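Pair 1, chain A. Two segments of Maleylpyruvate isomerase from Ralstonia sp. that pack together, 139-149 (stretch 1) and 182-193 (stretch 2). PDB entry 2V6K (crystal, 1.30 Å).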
# COMPACT_ATOMS: atom_id res chain seq x y z
N GLY A 139 4.60 -8.50 9.75
CA GLY A 139 3.39 -8.51 8.95
C GLY A 139 2.65 -9.83 9.01
O GLY A 139 1.43 -9.86 9.13
N PHE A 140 3.40 -10.93 8.94
CA PHE A 140 2.81 -12.26 9.05
C PHE A 140 2.25 -12.54 10.45
O PHE A 140 1.25 -13.23 10.57
CB PHE A 140 3.82 -13.34 8.64
CG PHE A 140 3.95 -13.54 7.15
CD1 PHE A 140 3.34 -12.68 6.23
CD2 PHE A 140 4.72 -14.59 6.66
CE1 PHE A 140 3.48 -12.89 4.85
CE2 PHE A 140 4.86 -14.81 5.29
CZ PHE A 140 4.25 -13.95 4.39
N ASP A 141 2.88 -12.00 11.50
CA ASP A 141 2.29 -12.10 12.84
C ASP A 141 0.85 -11.59 12.81
O ASP A 141 -0.07 -12.24 13.32
CB ASP A 141 3.08 -11.31 13.89
CG ASP A 141 4.38 -11.97 14.29
OD1 ASP A 141 4.60 -13.16 14.01
OD2 ASP A 141 5.21 -11.26 14.90
N ALA A 142 0.65 -10.42 12.20
CA ALA A 142 -0.66 -9.79 12.15
C ALA A 142 -1.62 -10.54 11.23
O ALA A 142 -2.77 -10.78 11.60
CB ALA A 142 -0.54 -8.33 11.73
N TYR A 143 -1.14 -10.90 10.04
CA TYR A 143 -1.96 -11.60 9.05
C TYR A 143 -2.44 -12.93 9.63
O TYR A 143 -3.63 -13.26 9.56
CB TYR A 143 -1.13 -11.81 7.78
CG TYR A 143 -1.91 -12.08 6.51
CD1 TYR A 143 -1.96 -11.14 5.50
CD2 TYR A 143 -2.56 -13.29 6.31
CE1 TYR A 143 -2.64 -11.38 4.32
CE2 TYR A 143 -3.26 -13.55 5.14
CZ TYR A 143 -3.30 -12.58 4.15
OH TYR A 143 -3.98 -12.80 2.97
N GLU A 144 -1.51 -13.69 10.21
CA GLU A 144 -1.82 -14.97 10.86
C GLU A 144 -2.86 -14.81 11.96
O GLU A 144 -3.79 -15.62 12.06
CB GLU A 144 -0.53 -15.58 11.42
CG GLU A 144 -0.70 -16.94 12.08
CD GLU A 144 -0.75 -18.10 11.10
OE1 GLU A 144 -0.56 -17.89 9.88
OE2 GLU A 144 -0.97 -19.23 11.57
N ALA A 145 -2.70 -13.78 12.79
CA ALA A 145 -3.65 -13.52 13.87
C ALA A 145 -5.05 -13.25 13.31
O ALA A 145 -6.05 -13.71 13.87
CB ALA A 145 -3.18 -12.37 14.74
N LEU A 146 -5.12 -12.49 12.22
CA LEU A 146 -6.40 -12.20 11.59
C LEU A 146 -7.06 -13.43 10.97
O LEU A 146 -8.28 -13.58 11.05
CB LEU A 146 -6.27 -11.07 10.56
CG LEU A 146 -5.97 -9.70 11.18
CD1 LEU A 146 -5.55 -8.71 10.11
CD2 LEU A 146 -7.17 -9.17 11.96
N LEU A 147 -6.25 -14.31 10.39
CA LEU A 147 -6.77 -15.58 9.85
C LEU A 147 -7.39 -16.44 10.95
O LEU A 147 -8.36 -17.16 10.70
CB LEU A 147 -5.66 -16.38 9.15
CG LEU A 147 -5.07 -15.80 7.86
CD1 LEU A 147 -4.04 -16.75 7.27
CD2 LEU A 147 -6.15 -15.50 6.84
N ALA A 148 -6.83 -16.34 12.15
CA ALA A 148 -7.24 -17.17 13.29
C ALA A 148 -8.58 -16.78 13.88
O ALA A 148 -9.31 -17.63 14.39
CB ALA A 148 -6.18 -17.14 14.37
N VAL A 149 -8.91 -15.49 13.84
CA VAL A 149 -10.12 -15.01 14.52
C VAL A 149 -11.37 -15.04 13.64
O VAL A 149 -12.48 -14.82 14.12
CB VAL A 149 -9.93 -13.60 15.18
CG1 VAL A 149 -9.00 -13.69 16.38
CG2 VAL A 149 -9.44 -12.57 14.17
N ASP A 182 11.86 -18.05 8.82
CA ASP A 182 11.20 -19.18 9.46
C ASP A 182 9.69 -19.00 9.40
O ASP A 182 9.14 -18.06 9.98
CB ASP A 182 11.67 -19.31 10.91
CG ASP A 182 11.10 -20.54 11.61
OD1 ASP A 182 10.53 -21.42 10.92
OD2 ASP A 182 11.24 -20.62 12.85
N LEU A 183 9.03 -19.90 8.67
CA LEU A 183 7.58 -19.84 8.51
C LEU A 183 6.83 -20.75 9.48
O LEU A 183 5.60 -20.79 9.46
CB LEU A 183 7.17 -20.14 7.06
CG LEU A 183 7.66 -19.13 6.03
CD1 LEU A 183 7.32 -19.60 4.62
CD2 LEU A 183 7.05 -17.76 6.29
N THR A 184 7.56 -21.45 10.34
CA THR A 184 6.91 -22.31 11.33
C THR A 184 5.81 -21.60 12.14
O THR A 184 4.76 -22.19 12.37
CB THR A 184 7.93 -22.98 12.29
OG1 THR A 184 8.98 -23.57 11.52
CG2 THR A 184 7.27 -24.06 13.14
N PRO A 185 6.05 -20.34 12.59
CA PRO A 185 5.01 -19.67 13.38
C PRO A 185 3.70 -19.35 12.66
O PRO A 185 2.76 -18.88 13.31
CB PRO A 185 5.68 -18.36 13.79
CG PRO A 185 7.14 -18.65 13.71
CD PRO A 185 7.26 -19.51 12.50
N TYR A 186 3.63 -19.61 11.36
CA TYR A 186 2.47 -19.19 10.55
C TYR A 186 1.79 -20.37 9.85
O TYR A 186 1.74 -20.41 8.62
CB TYR A 186 2.89 -18.11 9.54
CG TYR A 186 3.80 -17.08 10.16
CD1 TYR A 186 3.32 -16.21 11.13
CD2 TYR A 186 5.14 -17.00 9.80
CE1 TYR A 186 4.14 -15.28 11.73
CE2 TYR A 186 5.98 -16.07 10.40
CZ TYR A 186 5.47 -15.22 11.36
OH TYR A 186 6.28 -14.28 11.97
N PRO A 187 1.25 -21.32 10.62
CA PRO A 187 0.64 -22.48 9.99
C PRO A 187 -0.58 -22.16 9.13
O PRO A 187 -0.83 -22.84 8.14
CB PRO A 187 0.23 -23.36 11.18
CG PRO A 187 0.07 -22.40 12.31
CD PRO A 187 1.17 -21.41 12.09
N LEU A 188 -1.34 -21.13 9.51
CA LEU A 188 -2.54 -20.79 8.75
C LEU A 188 -2.16 -20.19 7.41
O LEU A 188 -2.72 -20.56 6.37
CB LEU A 188 -3.47 -19.88 9.55
CG LEU A 188 -3.96 -20.44 10.90
CD1 LEU A 188 -4.84 -19.43 11.62
CD2 LEU A 188 -4.68 -21.78 10.77
N ILE A 189 -1.16 -19.31 7.42
CA ILE A 189 -0.59 -18.78 6.19
C ILE A 189 -0.02 -19.90 5.32
O ILE A 189 -0.27 -19.95 4.11
CB ILE A 189 0.48 -17.70 6.50
CG1 ILE A 189 -0.21 -16.40 6.93
CG2 ILE A 189 1.39 -17.45 5.30
CD1 ILE A 189 0.75 -15.32 7.45
N ARG A 190 0.72 -20.83 5.93
CA ARG A 190 1.29 -21.93 5.17
C ARG A 190 0.20 -22.78 4.52
O ARG A 190 0.34 -23.20 3.37
CB ARG A 190 2.21 -22.78 6.04
CG ARG A 190 3.57 -22.13 6.32
CD ARG A 190 4.51 -23.05 7.06
NE ARG A 190 4.29 -23.08 8.52
CZ ARG A 190 3.72 -24.08 9.18
NH1 ARG A 190 3.26 -25.16 8.54
NH2 ARG A 190 3.59 -24.01 10.50
N ALA A 191 -0.90 -23.00 5.24
CA ALA A 191 -2.01 -23.78 4.70
C ALA A 191 -2.71 -23.05 3.56
O ALA A 191 -3.08 -23.68 2.56
CB ALA A 191 -3.00 -24.15 5.80
N VAL A 192 -2.88 -21.74 3.68
CA VAL A 192 -3.48 -20.95 2.59
C VAL A 192 -2.59 -21.01 1.36
O VAL A 192 -3.06 -21.23 0.24
CB VAL A 192 -3.73 -19.48 3.00
CG1 VAL A 192 -4.12 -18.64 1.78
CG2 VAL A 192 -4.81 -19.41 4.07
N ASP A 193 -1.29 -20.81 1.56
CA ASP A 193 -0.33 -20.89 0.47
C ASP A 193 -0.40 -22.25 -0.24
O ASP A 193 -0.40 -22.31 -1.47
CB ASP A 193 1.08 -20.61 0.97
CG ASP A 193 2.11 -20.64 -0.13
OD1 ASP A 193 2.03 -19.81 -1.05
OD2 ASP A 193 3.00 -21.52 -0.07

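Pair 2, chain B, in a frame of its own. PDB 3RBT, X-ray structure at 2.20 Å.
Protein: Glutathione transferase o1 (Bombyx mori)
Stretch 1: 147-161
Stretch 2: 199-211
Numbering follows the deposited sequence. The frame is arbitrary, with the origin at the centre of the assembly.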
# COMPACT_ATOMS: atom_id res chain seq x y z
N GLN B 147 17.35 -12.29 -2.58
CA GLN B 147 16.29 -11.37 -2.16
C GLN B 147 15.85 -11.65 -0.73
O GLN B 147 15.61 -10.72 0.04
CB GLN B 147 15.08 -11.45 -3.11
CG GLN B 147 15.30 -10.79 -4.46
CD GLN B 147 15.31 -9.28 -4.36
OE1 GLN B 147 14.26 -8.64 -4.22
NE2 GLN B 147 16.50 -8.69 -4.43
N ILE B 148 15.73 -12.93 -0.39
CA ILE B 148 15.39 -13.39 0.95
C ILE B 148 16.39 -12.85 1.97
O ILE B 148 16.01 -12.21 2.94
CB ILE B 148 15.41 -14.94 1.04
CG1 ILE B 148 14.64 -15.59 -0.13
CG2 ILE B 148 15.00 -15.43 2.44
CD1 ILE B 148 13.25 -16.01 0.16
N ILE B 149 17.67 -13.12 1.71
CA ILE B 149 18.77 -12.79 2.62
C ILE B 149 18.89 -11.28 2.88
O ILE B 149 18.97 -10.86 4.03
CB ILE B 149 20.11 -13.40 2.12
CG1 ILE B 149 20.01 -14.93 2.12
CG2 ILE B 149 21.28 -12.92 2.98
CD1 ILE B 149 20.99 -15.65 1.20
N GLN B 150 18.87 -10.49 1.81
CA GLN B 150 18.95 -9.03 1.90
C GLN B 150 17.83 -8.41 2.75
O GLN B 150 18.08 -7.49 3.54
CB GLN B 150 18.92 -8.40 0.50
CG GLN B 150 20.18 -8.67 -0.31
CD GLN B 150 21.37 -7.85 0.16
OE1 GLN B 150 22.33 -8.39 0.71
NE2 GLN B 150 21.31 -6.53 -0.05
N THR B 151 16.61 -8.92 2.58
CA THR B 151 15.47 -8.46 3.36
C THR B 151 15.63 -8.88 4.82
O THR B 151 15.34 -8.09 5.73
CB THR B 151 14.14 -8.98 2.79
OG1 THR B 151 14.08 -8.70 1.39
CG2 THR B 151 12.95 -8.32 3.49
N LEU B 152 16.10 -10.11 5.05
CA LEU B 152 16.32 -10.59 6.42
C LEU B 152 17.34 -9.73 7.19
O LEU B 152 17.20 -9.56 8.40
CB LEU B 152 16.70 -12.07 6.45
CG LEU B 152 15.65 -13.12 6.04
CD1 LEU B 152 16.23 -14.54 6.09
CD2 LEU B 152 14.38 -13.03 6.89
N GLU B 153 18.34 -9.20 6.49
CA GLU B 153 19.33 -8.30 7.13
C GLU B 153 18.65 -7.03 7.65
O GLU B 153 18.96 -6.55 8.74
CB GLU B 153 20.50 -7.96 6.20
CG GLU B 153 21.79 -7.55 6.95
CD GLU B 153 22.99 -7.24 6.04
OE1 GLU B 153 24.08 -7.83 6.26
OE2 GLU B 153 22.85 -6.40 5.12
N ILE B 154 17.72 -6.49 6.86
CA ILE B 154 16.98 -5.28 7.24
C ILE B 154 16.14 -5.54 8.49
O ILE B 154 16.16 -4.76 9.44
CB ILE B 154 16.09 -4.78 6.05
CG1 ILE B 154 16.97 -4.14 4.97
CG2 ILE B 154 15.02 -3.79 6.53
CD1 ILE B 154 16.33 -4.12 3.58
N PHE B 155 15.41 -6.66 8.50
CA PHE B 155 14.55 -7.00 9.62
C PHE B 155 15.31 -7.42 10.88
O PHE B 155 14.81 -7.23 11.99
CB PHE B 155 13.50 -8.04 9.20
CG PHE B 155 12.34 -7.44 8.48
CD1 PHE B 155 11.14 -7.22 9.16
CD2 PHE B 155 12.44 -7.06 7.15
CE1 PHE B 155 10.05 -6.63 8.51
CE2 PHE B 155 11.35 -6.47 6.48
CZ PHE B 155 10.15 -6.26 7.17
N GLU B 156 16.52 -7.95 10.71
CA GLU B 156 17.39 -8.28 11.84
C GLU B 156 17.82 -7.00 12.54
O GLU B 156 17.71 -6.88 13.76
CB GLU B 156 18.62 -9.06 11.36
CG GLU B 156 19.71 -9.25 12.42
CD GLU B 156 19.30 -10.19 13.54
OE1 GLU B 156 19.94 -10.14 14.61
OE2 GLU B 156 18.35 -10.98 13.36
N LYS B 157 18.30 -6.04 11.74
CA LYS B 157 18.71 -4.74 12.23
C LYS B 157 17.56 -3.98 12.89
O LYS B 157 17.74 -3.37 13.94
CB LYS B 157 19.33 -3.92 11.10
CG LYS B 157 20.77 -4.34 10.78
CD LYS B 157 21.23 -3.80 9.42
CE LYS B 157 22.64 -4.28 9.08
NZ LYS B 157 22.92 -4.12 7.63
N GLU B 158 16.37 -4.05 12.28
CA GLU B 158 15.19 -3.40 12.82
C GLU B 158 14.74 -3.99 14.16
O GLU B 158 14.46 -3.25 15.10
CB GLU B 158 14.03 -3.45 11.82
CG GLU B 158 12.77 -2.73 12.30
CD GLU B 158 12.94 -1.23 12.44
OE1 GLU B 158 13.67 -0.63 11.63
OE2 GLU B 158 12.33 -0.63 13.35
N LEU B 159 14.67 -5.32 14.24
CA LEU B 159 14.29 -5.99 15.49
C LEU B 159 15.30 -5.68 16.60
O LEU B 159 14.91 -5.42 17.74
CB LEU B 159 14.15 -7.50 15.29
CG LEU B 159 13.64 -8.37 16.44
CD1 LEU B 159 12.26 -7.94 16.92
CD2 LEU B 159 13.61 -9.82 15.98
N THR B 160 16.59 -5.70 16.26
CA THR B 160 17.66 -5.38 17.21
C THR B 160 17.49 -3.95 17.74
O THR B 160 17.58 -3.72 18.94
CB THR B 160 19.08 -5.57 16.58
OG1 THR B 160 19.14 -6.86 15.94
CG2 THR B 160 20.18 -5.49 17.64
N ASN B 161 17.21 -3.01 16.83
CA ASN B 161 17.04 -1.61 17.20
C ASN B 161 15.87 -1.38 18.16
O ASN B 161 15.93 -0.49 19.02
CB ASN B 161 16.85 -0.75 15.94
CG ASN B 161 18.15 -0.49 15.21
OD1 ASN B 161 19.23 -0.58 15.79
ND2 ASN B 161 18.05 -0.14 13.94
N GLU B 199 23.35 -22.28 8.46
CA GLU B 199 24.37 -21.24 8.30
C GLU B 199 23.72 -19.87 8.06
O GLU B 199 24.00 -18.91 8.78
CB GLU B 199 25.33 -21.59 7.15
CG GLU B 199 26.56 -20.69 7.08
CD GLU B 199 27.45 -20.97 5.87
OE1 GLU B 199 28.68 -20.79 5.99
OE2 GLU B 199 26.92 -21.35 4.80
N LYS B 200 22.84 -19.82 7.06
CA LYS B 200 22.05 -18.63 6.73
C LYS B 200 21.25 -18.09 7.93
O LYS B 200 21.16 -16.88 8.14
CB LYS B 200 21.11 -18.97 5.56
CG LYS B 200 20.20 -17.85 5.06
CD LYS B 200 19.40 -18.28 3.83
CE LYS B 200 18.12 -19.05 4.20
NZ LYS B 200 17.04 -18.15 4.72
N LYS B 201 20.70 -19.01 8.72
CA LYS B 201 19.90 -18.68 9.90
C LYS B 201 20.75 -17.96 10.96
O LYS B 201 20.30 -16.99 11.58
CB LYS B 201 19.28 -19.96 10.49
CG LYS B 201 18.40 -19.78 11.72
CD LYS B 201 17.77 -21.12 12.09
CE LYS B 201 16.76 -20.99 13.21
NZ LYS B 201 17.41 -21.03 14.55
N SER B 202 21.97 -18.44 11.13
CA SER B 202 22.92 -17.93 12.12
C SER B 202 23.34 -16.48 11.86
O SER B 202 23.85 -15.80 12.76
CB SER B 202 24.15 -18.84 12.17
OG SER B 202 25.20 -18.26 12.93
N LEU B 203 23.11 -16.00 10.64
CA LEU B 203 23.38 -14.61 10.25
C LEU B 203 22.42 -13.63 10.92
O LEU B 203 22.73 -12.45 11.06
CB LEU B 203 23.30 -14.45 8.73
CG LEU B 203 24.48 -14.96 7.88
CD1 LEU B 203 24.02 -15.34 6.48
CD2 LEU B 203 25.62 -13.94 7.83
N PHE B 204 21.25 -14.13 11.32
CA PHE B 204 20.20 -13.28 11.90
C PHE B 204 19.75 -13.85 13.24
O PHE B 204 18.68 -14.48 13.31
CB PHE B 204 19.03 -13.15 10.92
CG PHE B 204 19.46 -13.05 9.48
CD1 PHE B 204 20.05 -11.88 9.00
CD2 PHE B 204 19.31 -14.13 8.62
CE1 PHE B 204 20.47 -11.79 7.68
CE2 PHE B 204 19.73 -14.05 7.30
CZ PHE B 204 20.31 -12.88 6.83
N PRO B 205 20.55 -13.63 14.30
CA PRO B 205 20.33 -14.28 15.59
C PRO B 205 19.07 -13.82 16.31
O PRO B 205 18.36 -14.65 16.88
CB PRO B 205 21.60 -13.94 16.39
CG PRO B 205 22.12 -12.71 15.76
CD PRO B 205 21.75 -12.78 14.31
N ASN B 206 18.79 -12.52 16.29
CA ASN B 206 17.57 -11.99 16.90
C ASN B 206 16.30 -12.39 16.12
O ASN B 206 15.28 -12.74 16.73
CB ASN B 206 17.66 -10.46 17.07
CG ASN B 206 18.74 -10.06 18.08
OD1 ASN B 206 18.93 -10.72 19.09
ND2 ASN B 206 19.45 -8.96 17.79
N PHE B 207 16.38 -12.36 14.80
CA PHE B 207 15.27 -12.78 13.94
C PHE B 207 14.97 -14.26 14.14
O PHE B 207 13.82 -14.65 14.29
CB PHE B 207 15.57 -12.51 12.46
CG PHE B 207 14.34 -12.41 11.59
CD1 PHE B 207 13.61 -11.23 11.53
CD2 PHE B 207 13.92 -13.50 10.84
CE1 PHE B 207 12.48 -11.12 10.74
CE2 PHE B 207 12.78 -13.42 10.04
CZ PHE B 207 12.06 -12.22 9.98
N ALA B 208 16.03 -15.08 14.17
CA ALA B 208 15.91 -16.51 14.41
C ALA B 208 15.24 -16.77 15.75
O ALA B 208 14.33 -17.59 15.83
CB ALA B 208 17.29 -17.19 14.37
N ASP B 209 15.69 -16.06 16.79
CA ASP B 209 15.09 -16.12 18.12
C ASP B 209 13.59 -15.79 18.08
O ASP B 209 12.78 -16.51 18.64
CB ASP B 209 15.81 -15.15 19.08
CG ASP B 209 17.14 -15.70 19.58
OD1 ASP B 209 17.58 -16.77 19.11
OD2 ASP B 209 17.74 -15.04 20.45
N TRP B 210 13.25 -14.70 17.39
CA TRP B 210 11.87 -14.26 17.20
C TRP B 210 11.03 -15.34 16.51
O TRP B 210 9.93 -15.67 16.96
CB TRP B 210 11.86 -12.93 16.43
CG TRP B 210 10.52 -12.50 15.88
CD1 TRP B 210 9.54 -11.82 16.55
CD2 TRP B 210 10.03 -12.71 14.56
NE1 TRP B 210 8.46 -11.61 15.72
CE2 TRP B 210 8.74 -12.14 14.49
CE3 TRP B 210 10.55 -13.33 13.42
CZ2 TRP B 210 7.96 -12.17 13.33
CZ3 TRP B 210 9.79 -13.36 12.26
CH2 TRP B 210 8.50 -12.78 12.23
N GLY B 211 11.58 -15.91 15.43
CA GLY B 211 10.99 -17.08 14.76
C GLY B 211 10.60 -18.19 15.72
O GLY B 211 9.50 -18.74 15.63

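In both pairs a first helix is crossed almost at right angles by the first turns of a second helix: the axes cross at 80° with a closest approach of 9.0 Å in pair 1, and at 83° and 8.5 Å in pair 2. The central backbones superpose with an RMSD of 0.5 Å. The second helix begins the same way in each, with an aromatic residue at the N-cap position, Tyr A186 or Phe B204, followed by a proline, Pro A187 or Pro B205.

A glutamate is shared by both pairs. Glu A144 and Glu B156 coincide, their side-chain centres 0.4 Å apart, and both adopt chi1 t and chi2 p. A helix start leaves backbone N-H groups without acceptors from a preceding turn, and the carboxylate supplies them from the neighbouring helix. In pair 1 Leu A188 N donates to Glu A144 OE2 at 2.8 Å and Ile A189 N to Glu A144 OE1 at 2.9 Å. In pair 2 Asn B206 N reaches Glu B156 OE1 at 3.1 Å and Phe B207 N reaches Glu B156 OE2 at 2.8 Å. The proline has no N-H to offer; the two oxygens take the N-H groups of the next two residues. Because the bonds go to backbone, the rule tolerates leucine or asparagine, and isoleucine or phenylalanine, at the positions served.

The N-cap ring is the second shared piece. Tyr A186 and Phe B204 have side-chain centres only 0.2 Å apart, and each ring takes a CB of the first helix over its face: Phe A140 CB lies 3.6 Å from the ring centroid of Tyr A186, and Leu B152 CB 3.7 Å from that of Phe B204. Pair 1 adds a polar tether, Tyr A186 OH donating to Asp A141 OD1 at 2.9 Å. Phe B204 has no hydroxyl and makes no such bond; in both pairs the ring CE1 also lies near the backbone N of the matching residue, Asp A141 N to Tyr A186 CE1 at 3.5 Å and Glu B153 N to Phe B204 CE1 at 3.6 Å.

Around these anchors, the apolar bulk is distributed differently. In pair 1 the aromatic Phe A140 is on the first helix and the aliphatic Ile A189 on the second; Ile A189 sits among Phe A140, Tyr A143, Glu A144 and Leu A147, with its CD1 4.1 Å from the Phe A140 ring centroid, over the face. Pair 2 exchanges the types: Leu B152 matches Phe A140 and Phe B207 matches Ile A189, and Leu B152 CD2 meets Phe B207 CE2 at 3.6 Å.

Further along, Leu A147 and Leu B159 match in position but not in rotamer. Leu A147 CD1 approaches Val A192 CG2 at 4.2 Å, whereas Leu B159 CD2 packs on Trp B210 CB at 3.6 Å. At the margin, Ala A148 CB touches Leu A188 CD1 at 3.8 Å; the matching pair is polar, Asn B206 ND2 donating to Thr B160 OG1 at 2.8 Å. The two pairs share the glutamate, the N-cap ring, the proline and a leucine, and differ in the chemistry around them.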